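Local coordinates for serine acetyltransferase (Entamoeba histolytica, PDB 3Q1X) that catalyses transfer of the acetyl group from acetyl-CoA to the hydroxyl of L-serine, giving the O-acetylserine used in cysteine biosynthesis, at the interface of chains A and B. Numbering follows the deposited sequence. Chains: chain A/B, Serine acetyltransferase.

Contact 1: the interface of chains A and B. Residues chain A 148, 152, 167, 188; chain B 116, 122, 126-127.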
loop_
_atom_site.group_PDB
_atom_site.type_symbol
_atom_site.label_atom_id
_atom_site.label_comp_id
_atom_site.label_asym_id
_atom_site.label_seq_id
_atom_site.Cartn_x
_atom_site.Cartn_y
_atom_site.Cartn_z
ATOM N N ARG A 148 -13.120 19.334 -7.124
ATOM C CA ARG A 148 -13.395 17.926 -7.372
ATOM C C ARG A 148 -12.208 17.146 -7.939
ATOM O O ARG A 148 -12.288 15.934 -8.102
ATOM C CB ARG A 148 -14.614 17.789 -8.299
ATOM C CG ARG A 148 -15.944 18.274 -7.692
ATOM C CD ARG A 148 -16.421 17.305 -6.619
ATOM N NE ARG A 148 -17.664 17.753 -5.999
ATOM C CZ ARG A 148 -17.738 18.619 -4.990
ATOM N NH1 ARG A 148 -16.637 19.148 -4.478
ATOM N NH2 ARG A 148 -18.923 18.963 -4.497
ATOM N N ARG A 152 -9.011 15.101 -4.732
ATOM C CA ARG A 152 -8.890 13.667 -4.971
ATOM C C ARG A 152 -7.436 13.229 -5.180
ATOM O O ARG A 152 -7.026 12.192 -4.653
ATOM C CB ARG A 152 -9.767 13.209 -6.140
ATOM C CG ARG A 152 -9.606 11.722 -6.465
ATOM C CD ARG A 152 -10.127 10.794 -5.356
ATOM N NE ARG A 152 -10.003 9.379 -5.726
ATOM C CZ ARG A 152 -10.897 8.688 -6.435
ATOM N NH1 ARG A 152 -12.019 9.259 -6.868
ATOM N NH2 ARG A 152 -10.666 7.415 -6.717
ATOM N N HIS A 167 -12.273 9.181 0.366
ATOM C CA HIS A 167 -12.656 10.200 -0.604
ATOM C C HIS A 167 -12.738 11.567 0.077
ATOM O O HIS A 167 -13.286 11.660 1.180
ATOM C CB HIS A 167 -13.990 9.877 -1.276
ATOM C CG HIS A 167 -14.283 10.767 -2.438
ATOM N ND1 HIS A 167 -14.086 10.379 -3.746
ATOM C CD2 HIS A 167 -14.694 12.057 -2.486
ATOM C CE1 HIS A 167 -14.403 11.378 -4.550
ATOM N NE2 HIS A 167 -14.777 12.406 -3.812
ATOM N N GLU A 188 -17.272 8.917 -1.066
ATOM C CA GLU A 188 -17.541 10.335 -1.263
ATOM C C GLU A 188 -18.677 10.899 -0.405
ATOM O O GLU A 188 -18.639 12.053 0.003
ATOM C CB GLU A 188 -17.841 10.585 -2.742
ATOM C CG GLU A 188 -18.121 12.052 -3.096
ATOM C CD GLU A 188 -18.146 12.304 -4.595
ATOM O OE1 GLU A 188 -18.003 13.474 -5.013
ATOM O OE2 GLU A 188 -18.297 11.336 -5.358
ATOM N N ALA B 116 -18.209 8.647 -8.692
ATOM C CA ALA B 116 -17.295 9.634 -8.117
ATOM C C ALA B 116 -16.393 10.315 -9.147
ATOM O O ALA B 116 -15.789 11.334 -8.836
ATOM C CB ALA B 116 -16.452 9.005 -6.987
ATOM N N LEU B 122 -9.242 12.977 -14.514
ATOM C CA LEU B 122 -8.881 12.612 -13.129
ATOM C C LEU B 122 -8.493 11.140 -12.997
ATOM O O LEU B 122 -7.627 10.777 -12.184
ATOM C CB LEU B 122 -10.016 12.933 -12.150
ATOM C CG LEU B 122 -9.565 12.897 -10.684
ATOM C CD1 LEU B 122 -8.483 13.963 -10.425
ATOM C CD2 LEU B 122 -10.742 13.088 -9.767
ATOM N N CYS B 126 -4.726 10.123 -11.717
ATOM C CA CYS B 126 -4.500 9.602 -10.364
ATOM C C CYS B 126 -5.293 8.375 -9.923
ATOM O O CYS B 126 -5.147 7.962 -8.784
ATOM C CB CYS B 126 -4.722 10.716 -9.335
ATOM S SG CYS B 126 -6.458 11.053 -9.018
ATOM N N TYR B 127 -6.122 7.791 -10.787
ATOM C CA TYR B 127 -6.865 6.586 -10.360
ATOM C C TYR B 127 -5.914 5.384 -10.300
ATOM O O TYR B 127 -5.295 5.042 -11.306
ATOM C CB TYR B 127 -8.049 6.292 -11.278
ATOM C CG TYR B 127 -9.368 6.918 -10.837
ATOM C CD1 TYR B 127 -10.537 6.153 -10.820
ATOM C CD2 TYR B 127 -9.446 8.252 -10.423
ATOM C CE1 TYR B 127 -11.742 6.696 -10.418
ATOM C CE2 TYR B 127 -10.664 8.817 -10.021
ATOM C CZ TYR B 127 -11.806 8.023 -10.010
ATOM O OH TYR B 127 -13.020 8.554 -9.619
HETATM O O HOH W 1 -16.404 13.608 -7.280
#
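A:Arg152 crosses B:Tyr127 at about a right angle and lays the end of its side chain over one face of the phenol ring. NH2 of the guanidinium lies 3.7 Å from the centroid of the ring of B:Tyr127, a cation-pi contact, but displaced toward the rim, and the two planes are 39° apart, so the groups meet on a slant. From the same end, A:Arg152 NH1 gives a weak hydrogen bond to the phenolic OH of B:Tyr127 at 3.0 Å. With CG anti to the backbone N (chi1 177°), A:Arg152 sets CG 3.7 Å from CD2 of B:Leu122, and the bend at chi2 (67°) then turns the guanidinium toward B:Tyr127. A long arginine suits this place, being apolar along its methylenes and cationic at its tip. Further along, the small B:Ala116 lets a polar pair approach: its CB stands 3.4 Å from the carboxylate OE2 of A:Glu188 and 4.0 Å from CE1 of A:His167. A water links A:Glu188 OE1 to the backbone O of B:Ala116, 2.8 Å from each oxygen. Within chain A, the CB of A:Glu188 covers the centre of one face of the A:His167 imidazole, which may help to fix its rotation. The patch joins helix 150-162 and the first turns of the beta-helix of chain A to helix 120-126 and adjoining loops of chain B, and probably helps hold the assembly together.

Contact 2: the interface of chains A and B. Residues chain A 75, 79, 153, 157; chain B 30, 32, 125-126.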
loop_
_atom_site.group_PDB
_atom_site.type_symbol
_atom_site.label_atom_id
_atom_site.label_comp_id
_atom_site.label_asym_id
_atom_site.label_seq_id
_atom_site.Cartn_x
_atom_site.Cartn_y
_atom_site.Cartn_z
ATOM N N SER A 75 -1.686 23.922 -7.591
ATOM C CA SER A 75 -2.367 22.704 -8.012
ATOM C C SER A 75 -3.867 22.907 -8.250
ATOM O O SER A 75 -4.415 22.405 -9.231
ATOM C CB SER A 75 -2.134 21.600 -6.984
ATOM O OG SER A 75 -0.755 21.274 -6.908
ATOM N N TYR A 79 -6.032 22.631 -12.194
ATOM C CA TYR A 79 -7.247 21.864 -12.452
ATOM C C TYR A 79 -8.495 22.726 -12.625
ATOM O O TYR A 79 -9.497 22.279 -13.187
ATOM C CB TYR A 79 -7.491 20.887 -11.308
ATOM C CG TYR A 79 -6.587 19.677 -11.307
ATOM C CD1 TYR A 79 -6.865 18.572 -12.114
ATOM C CD2 TYR A 79 -5.464 19.632 -10.484
ATOM C CE1 TYR A 79 -6.042 17.456 -12.087
ATOM C CE2 TYR A 79 -4.639 18.538 -10.460
ATOM C CZ TYR A 79 -4.932 17.450 -11.258
ATOM O OH TYR A 79 -4.114 16.349 -11.237
ATOM N N GLU A 153 -6.659 14.023 -5.928
ATOM C CA GLU A 153 -5.244 13.720 -6.174
ATOM C C GLU A 153 -4.459 13.671 -4.865
ATOM O O GLU A 153 -3.650 12.773 -4.641
ATOM C CB GLU A 153 -4.613 14.757 -7.107
ATOM C CG GLU A 153 -3.184 14.427 -7.524
ATOM C CD GLU A 153 -2.725 15.253 -8.712
ATOM O OE1 GLU A 153 -2.867 16.495 -8.675
ATOM O OE2 GLU A 153 -2.231 14.659 -9.683
ATOM N N SER A 157 -2.409 10.424 -3.002
ATOM C CA SER A 157 -1.096 10.389 -2.343
ATOM C C SER A 157 -1.171 9.650 -1.002
ATOM O O SER A 157 -0.348 8.782 -0.710
ATOM C CB SER A 157 -0.521 11.790 -2.151
ATOM O OG SER A 157 -0.168 12.377 -3.387
ATOM N N PRO B 30 0.058 19.604 -12.534
ATOM C CA PRO B 30 1.198 19.565 -11.611
ATOM C C PRO B 30 2.126 18.392 -11.913
ATOM O O PRO B 30 1.656 17.271 -12.134
ATOM C CB PRO B 30 0.535 19.372 -10.241
ATOM C CG PRO B 30 -0.847 19.922 -10.411
ATOM C CD PRO B 30 -1.229 19.540 -11.812
ATOM N N LYS B 32 4.452 15.367 -11.456
ATOM C CA LYS B 32 4.605 14.271 -10.514
ATOM C C LYS B 32 5.811 13.414 -10.908
ATOM O O LYS B 32 6.207 13.377 -12.083
ATOM C CB LYS B 32 3.330 13.409 -10.474
ATOM C CG LYS B 32 1.979 14.175 -10.418
ATOM C CD LYS B 32 1.887 15.236 -9.307
ATOM C CE LYS B 32 2.003 14.651 -7.905
ATOM N NZ LYS B 32 0.684 14.445 -7.246
ATOM N N ARG B 125 -5.042 10.955 -14.434
ATOM C CA ARG B 125 -4.053 11.581 -13.570
ATOM C C ARG B 125 -3.729 10.770 -12.323
ATOM O O ARG B 125 -2.580 10.730 -11.906
ATOM C CB ARG B 125 -4.508 12.985 -13.168
ATOM C CG ARG B 125 -4.392 14.019 -14.275
ATOM C CD ARG B 125 -2.965 14.494 -14.440
ATOM N NE ARG B 125 -2.457 15.084 -13.206
ATOM C CZ ARG B 125 -1.192 15.430 -12.995
ATOM N NH1 ARG B 125 -0.269 15.225 -13.934
ATOM N NH2 ARG B 125 -0.850 15.971 -11.831
ATOM N N CYS B 126 -4.726 10.123 -11.717
ATOM C CA CYS B 126 -4.500 9.602 -10.364
ATOM C C CYS B 126 -5.293 8.375 -9.923
ATOM O O CYS B 126 -5.147 7.962 -8.784
ATOM C CB CYS B 126 -4.722 10.716 -9.335
ATOM S SG CYS B 126 -6.458 11.053 -9.018
#
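B:Arg125 and A:Tyr79 form the tight half of this contact. The guanidinium NE of B:Arg125 donates to the phenolic OH of A:Tyr79 at 2.9 Å, with 154° at the hydrogen and the oxygen near the guanidinium plane. The arginine chain is bent at chi2 and again at chi3 (-59°), which sets its head between A:Tyr79, A:Glu153 and the backbone O of B:Pro30. Its NH2 forms a salt bridge with OE2 of A:Glu153 at 2.9 Å, although the planes of the two groups are steeply inclined, 76° apart, and the hydrogen bond is weak. Arginine suits the spot because separate N-H groups can serve several oxygens: NH2 also reaches the backbone O of B:Pro30 at 2.8 Å, on a carbonyl lone pair, and this fixes the head within its own chain. A:Tyr79 OH in turn gives a weak hydrogen bond to A:Glu153 OE1 at 2.9 Å, which may help steady the carboxylate. The looser half lies beyond. B:Lys32 meets A:Glu153 tip to tip, yet its chain, bent at three torsions, brings NZ to 3.8 Å from OE2 of A:Glu153, a long salt bridge. Apolar contacts are equally relaxed: CG of B:Pro30 lies 4.0 Å from A:Ser75 CA, and its CD lies 3.8 Å from A:Tyr79 CE2.

Contact 3: the interface of chains A and B. Residues chain A 208-210, 214, 216; chain B 112-114, 197, 199.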
loop_
_atom_site.group_PDB
_atom_site.type_symbol
_atom_site.label_atom_id
_atom_site.label_comp_id
_atom_site.label_asym_id
_atom_site.label_seq_id
_atom_site.Cartn_x
_atom_site.Cartn_y
_atom_site.Cartn_z
ATOM N N HIS A 208 -21.313 -1.268 -7.305
ATOM C CA HIS A 208 -22.199 -1.065 -8.435
ATOM C C HIS A 208 -22.145 -2.221 -9.417
ATOM O O HIS A 208 -21.209 -2.360 -10.203
ATOM C CB HIS A 208 -21.910 0.273 -9.105
ATOM C CG HIS A 208 -22.002 1.426 -8.159
ATOM N ND1 HIS A 208 -20.893 2.106 -7.704
ATOM C CD2 HIS A 208 -23.066 1.978 -7.533
ATOM C CE1 HIS A 208 -21.275 3.046 -6.858
ATOM N NE2 HIS A 208 -22.590 2.992 -6.738
ATOM N N PHE A 209 -23.167 -3.063 -9.339
ATOM C CA PHE A 209 -23.299 -4.172 -10.266
ATOM C C PHE A 209 -23.680 -3.643 -11.636
ATOM O O PHE A 209 -24.559 -2.781 -11.768
ATOM C CB PHE A 209 -24.310 -5.191 -9.752
ATOM C CG PHE A 209 -23.908 -5.821 -8.456
ATOM C CD1 PHE A 209 -22.841 -6.713 -8.405
ATOM C CD2 PHE A 209 -24.577 -5.509 -7.280
ATOM C CE1 PHE A 209 -22.457 -7.298 -7.203
ATOM C CE2 PHE A 209 -24.203 -6.086 -6.072
ATOM C CZ PHE A 209 -23.142 -6.987 -6.034
ATOM N N GLN A 210 -22.993 -4.159 -12.649
ATOM C CA GLN A 210 -23.121 -3.641 -13.998
ATOM C C GLN A 210 -24.553 -3.688 -14.508
ATOM O O GLN A 210 -25.179 -4.751 -14.561
ATOM C CB GLN A 210 -22.194 -4.386 -14.956
ATOM C CG GLN A 210 -20.736 -4.031 -14.786
ATOM C CD GLN A 210 -19.847 -4.827 -15.710
ATOM O OE1 GLN A 210 -19.992 -4.766 -16.934
ATOM N NE2 GLN A 210 -18.918 -5.582 -15.130
ATOM N N GLY A 214 -24.724 1.064 -19.407
ATOM C CA GLY A 214 -23.345 1.535 -19.478
ATOM C C GLY A 214 -22.917 2.468 -18.360
ATOM O O GLY A 214 -22.136 2.069 -17.490
ATOM N N ILE A 216 -23.109 4.901 -15.145
ATOM C CA ILE A 216 -23.823 5.088 -13.877
ATOM C C ILE A 216 -24.052 6.558 -13.547
ATOM O O ILE A 216 -23.243 7.416 -13.910
ATOM C CB ILE A 216 -23.114 4.387 -12.694
ATOM C CG1 ILE A 216 -22.917 2.902 -12.997
ATOM C CG2 ILE A 216 -23.937 4.533 -11.403
ATOM C CD1 ILE A 216 -21.814 2.255 -12.196
ATOM N N ALA B 112 -17.574 5.007 -16.582
ATOM C CA ALA B 112 -18.917 4.417 -16.612
ATOM C C ALA B 112 -19.290 3.671 -15.333
ATOM O O ALA B 112 -20.478 3.562 -15.006
ATOM C CB ALA B 112 -19.075 3.519 -17.820
ATOM N N GLY B 113 -18.282 3.161 -14.622
ATOM C CA GLY B 113 -18.497 2.366 -13.415
ATOM C C GLY B 113 -18.340 3.095 -12.079
ATOM O O GLY B 113 -18.510 2.483 -11.012
ATOM N N ASP B 114 -18.024 4.391 -12.132
ATOM C CA ASP B 114 -17.717 5.165 -10.924
ATOM C C ASP B 114 -18.435 6.525 -10.832
ATOM O O ASP B 114 -18.018 7.502 -11.466
ATOM C CB ASP B 114 -16.208 5.387 -10.792
ATOM C CG ASP B 114 -15.825 6.034 -9.460
ATOM O OD1 ASP B 114 -16.681 6.090 -8.544
ATOM O OD2 ASP B 114 -14.669 6.499 -9.328
ATOM N N ARG B 197 -15.470 -5.524 -13.680
ATOM C CA ARG B 197 -15.422 -4.488 -12.663
ATOM C C ARG B 197 -15.057 -5.128 -11.334
ATOM O O ARG B 197 -15.779 -5.991 -10.838
ATOM C CB ARG B 197 -16.776 -3.783 -12.556
ATOM C CG ARG B 197 -16.780 -2.553 -11.671
ATOM C CD ARG B 197 -18.147 -1.888 -11.702
ATOM N NE ARG B 197 -18.498 -1.424 -13.043
ATOM C CZ ARG B 197 -19.703 -1.004 -13.415
ATOM N NH1 ARG B 197 -20.718 -0.998 -12.555
ATOM N NH2 ARG B 197 -19.896 -0.600 -14.662
ATOM N N TYR B 199 -13.599 -4.652 -7.247
ATOM C CA TYR B 199 -13.446 -3.803 -6.082
ATOM C C TYR B 199 -12.283 -4.204 -5.167
ATOM O O TYR B 199 -11.606 -5.233 -5.375
ATOM C CB TYR B 199 -14.760 -3.735 -5.305
ATOM C CG TYR B 199 -15.794 -2.943 -6.043
ATOM C CD1 TYR B 199 -15.887 -1.559 -5.873
ATOM C CD2 TYR B 199 -16.654 -3.560 -6.962
ATOM C CE1 TYR B 199 -16.826 -0.813 -6.575
ATOM C CE2 TYR B 199 -17.602 -2.817 -7.676
ATOM C CZ TYR B 199 -17.682 -1.447 -7.470
ATOM O OH TYR B 199 -18.602 -0.704 -8.168
#
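A:Ile216, extended in backbone, gives its N-H to the carbonyl O of B:Ala112, which is still helical near the C-terminal end of helix 82-113; N and O are 3.0 Å apart. The main side chain here is B:Arg197. Its guanidinium lies between two carbon groups: CG of A:Gln210 covers the centre of one face, and CA of B:Gly113 lies over the other face, toward the rim. The side chains of A:Gln210 and B:Arg197 slide past each other in opposite directions, with amide and guanidinium planes 31° apart. Glycine suits the second face because it has no side chain to hold the plane off. A bend at chi3 (-62°) turns the head so that NH1 of B:Arg197 donates to the backbone O of A:His208 at 2.8 Å, from 50° above the carbonyl plane rather than on a lone pair. The N-H of the same histidine is taken by the phenolic OH of B:Tyr199, with A:His208 N and that OH 2.9 Å apart. Neighbour-chain side chains thus hold both polar backbone groups of A:His208, a residue that lines the L-serine pocket, and this may help position its imidazole. A:Ile216 adds an apolar tip: its CD1 meets B:Arg197 NH1 tip to tip at 3.5 Å, and the same methyl carbon lies 3.5 Å from CA of B:Gly113.

Contact 4: the interface of chains A and B. Residues chain A 210, 212; chain B 195-197, 229-231.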
loop_
_atom_site.group_PDB
_atom_site.type_symbol
_atom_site.label_atom_id
_atom_site.label_comp_id
_atom_site.label_asym_id
_atom_site.label_seq_id
_atom_site.Cartn_x
_atom_site.Cartn_y
_atom_site.Cartn_z
ATOM N N GLN A 210 -22.993 -4.159 -12.649
ATOM C CA GLN A 210 -23.121 -3.641 -13.998
ATOM C C GLN A 210 -24.553 -3.688 -14.508
ATOM O O GLN A 210 -25.179 -4.751 -14.561
ATOM C CB GLN A 210 -22.194 -4.386 -14.956
ATOM C CG GLN A 210 -20.736 -4.031 -14.786
ATOM C CD GLN A 210 -19.847 -4.827 -15.710
ATOM O OE1 GLN A 210 -19.992 -4.766 -16.934
ATOM N NE2 GLN A 210 -18.918 -5.582 -15.130
ATOM N N GLU A 212 -25.698 -2.987 -17.890
ATOM C CA GLU A 212 -25.353 -2.695 -19.285
ATOM C C GLU A 212 -26.591 -2.713 -20.198
ATOM O O GLU A 212 -27.105 -3.784 -20.541
ATOM C CB GLU A 212 -24.223 -3.600 -19.822
ATOM C CG GLU A 212 -23.809 -3.316 -21.299
ATOM C CD GLU A 212 -22.484 -2.536 -21.485
ATOM O OE1 GLU A 212 -22.033 -1.796 -20.571
ATOM O OE2 GLU A 212 -21.883 -2.671 -22.584
ATOM N N TRP B 195 -15.109 -5.998 -19.870
ATOM C CA TRP B 195 -16.043 -5.371 -18.937
ATOM C C TRP B 195 -16.064 -6.023 -17.557
ATOM O O TRP B 195 -17.126 -6.332 -17.014
ATOM C CB TRP B 195 -17.457 -5.309 -19.540
ATOM C CG TRP B 195 -17.655 -4.148 -20.433
ATOM C CD1 TRP B 195 -17.738 -4.163 -21.790
ATOM C CD2 TRP B 195 -17.813 -2.785 -20.030
ATOM N NE1 TRP B 195 -17.940 -2.889 -22.267
ATOM C CE2 TRP B 195 -17.990 -2.022 -21.205
ATOM C CE3 TRP B 195 -17.822 -2.134 -18.786
ATOM C CZ2 TRP B 195 -18.167 -0.633 -21.177
ATOM C CZ3 TRP B 195 -17.998 -0.748 -18.757
ATOM C CH2 TRP B 195 -18.170 -0.017 -19.948
ATOM N N CYS B 196 -14.881 -6.241 -16.997
ATOM C CA CYS B 196 -14.779 -6.743 -15.638
ATOM C C CYS B 196 -14.627 -5.558 -14.704
ATOM O O CYS B 196 -13.796 -4.672 -14.934
ATOM C CB CYS B 196 -13.612 -7.714 -15.481
ATOM S SG CYS B 196 -13.606 -8.574 -13.904
ATOM N N ARG B 197 -15.470 -5.524 -13.680
ATOM C CA ARG B 197 -15.422 -4.488 -12.663
ATOM C C ARG B 197 -15.057 -5.128 -11.334
ATOM O O ARG B 197 -15.779 -5.991 -10.838
ATOM C CB ARG B 197 -16.776 -3.783 -12.556
ATOM C CG ARG B 197 -16.780 -2.553 -11.671
ATOM C CD ARG B 197 -18.147 -1.888 -11.702
ATOM N NE ARG B 197 -18.498 -1.424 -13.043
ATOM C CZ ARG B 197 -19.703 -1.004 -13.415
ATOM N NH1 ARG B 197 -20.718 -0.998 -12.555
ATOM N NH2 ARG B 197 -19.896 -0.600 -14.662
ATOM N N TYR B 229 -18.561 -9.018 -18.622
ATOM C CA TYR B 229 -19.571 -8.323 -17.819
ATOM C C TYR B 229 -19.741 -8.914 -16.414
ATOM O O TYR B 229 -20.864 -9.107 -15.929
ATOM C CB TYR B 229 -20.907 -8.284 -18.563
ATOM C CG TYR B 229 -20.849 -7.495 -19.844
ATOM C CD1 TYR B 229 -21.017 -6.115 -19.833
ATOM C CD2 TYR B 229 -20.613 -8.127 -21.068
ATOM C CE1 TYR B 229 -20.952 -5.379 -21.001
ATOM C CE2 TYR B 229 -20.550 -7.397 -22.250
ATOM C CZ TYR B 229 -20.724 -6.022 -22.206
ATOM O OH TYR B 229 -20.670 -5.282 -23.367
ATOM N N VAL B 230 -18.611 -9.198 -15.774
ATOM C CA VAL B 230 -18.592 -9.722 -14.419
ATOM C C VAL B 230 -18.248 -8.603 -13.452
ATOM O O VAL B 230 -17.342 -7.801 -13.713
ATOM C CB VAL B 230 -17.573 -10.869 -14.283
ATOM C CG1 VAL B 230 -17.411 -11.318 -12.826
ATOM C CG2 VAL B 230 -17.973 -12.032 -15.180
ATOM N N THR B 231 -18.989 -8.545 -12.350
ATOM C CA THR B 231 -18.692 -7.609 -11.265
ATOM C C THR B 231 -18.355 -8.385 -10.002
ATOM O O THR B 231 -19.129 -9.244 -9.558
ATOM C CB THR B 231 -19.861 -6.638 -11.004
ATOM O OG1 THR B 231 -20.291 -6.079 -12.245
ATOM C CG2 THR B 231 -19.437 -5.505 -10.065
#
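The long loop of chain A between strands 203-205 and 225-226 sends A:Gln210 and A:Glu212 against corners of the left-handed beta-helix of chain B, where B:Trp195 and B:Tyr229 sit. The extended A:Gln210 points its amide into the backbone of these corners. NE2 gives one hydrogen bond to the carbonyl O of B:Trp195 at 2.7 Å, the oxygen lying close to the amide plane although the N-H arrives from 35° above the carbonyl plane. A second goes from A:Gln210 NE2 to the hydroxyl OG1 of B:Thr231 at 3.2 Å, so the NH2 group serves two acceptors, which should fix the rotation of the amide. Glutamine fits because its neutral amide can donate twice. The carbonyl end, A:Gln210 OE1, is turned to the ring atom CD1 of B:Tyr229, at 3.4 Å. A:Glu212 has CG anti to the backbone N (chi1 -179°); its side chain crosses that of B:Tyr229 at about a right angle, and a bend at chi2 brings the carboxylate to the tyrosine hydroxyl. There B:Tyr229 OH donates to A:Glu212 OE2 at 3.0 Å, meeting it from 52° above the carboxylate plane. The other oxygen, OE1, lies in plane at the edge of the tyrosine ring and over the rim of the B:Trp195 indole. CB of B:Trp195 rests on one face of the B:Tyr229 ring. Both corner residues have left-handed backbone torsions and lie two residues before the stacked strands 197-198 and 231-232 begin, so the loop clasps neighbouring coils of the adjacent beta-helix.

The contacts run down a single subunit boundary, from the helical regions to the beta-helix. Contact 1 and contact 2 have centres about 10 Å apart and share B:Cys126 at the end of helix 120-126, while helix 150-162 of chain A serves both. Contact 3 and contact 4 lie about 7 Å apart and share A:Gln210 and B:Arg197. Contact 1 is about 15 Å from contact 3, and contact 2 about 28 Å from contact 4. Helices and beta-helix thus both join the subunits, consistent with the three-copy assembly and the trimers typical of hexapeptide-repeat transferases, with contact 3 beside a serine pocket.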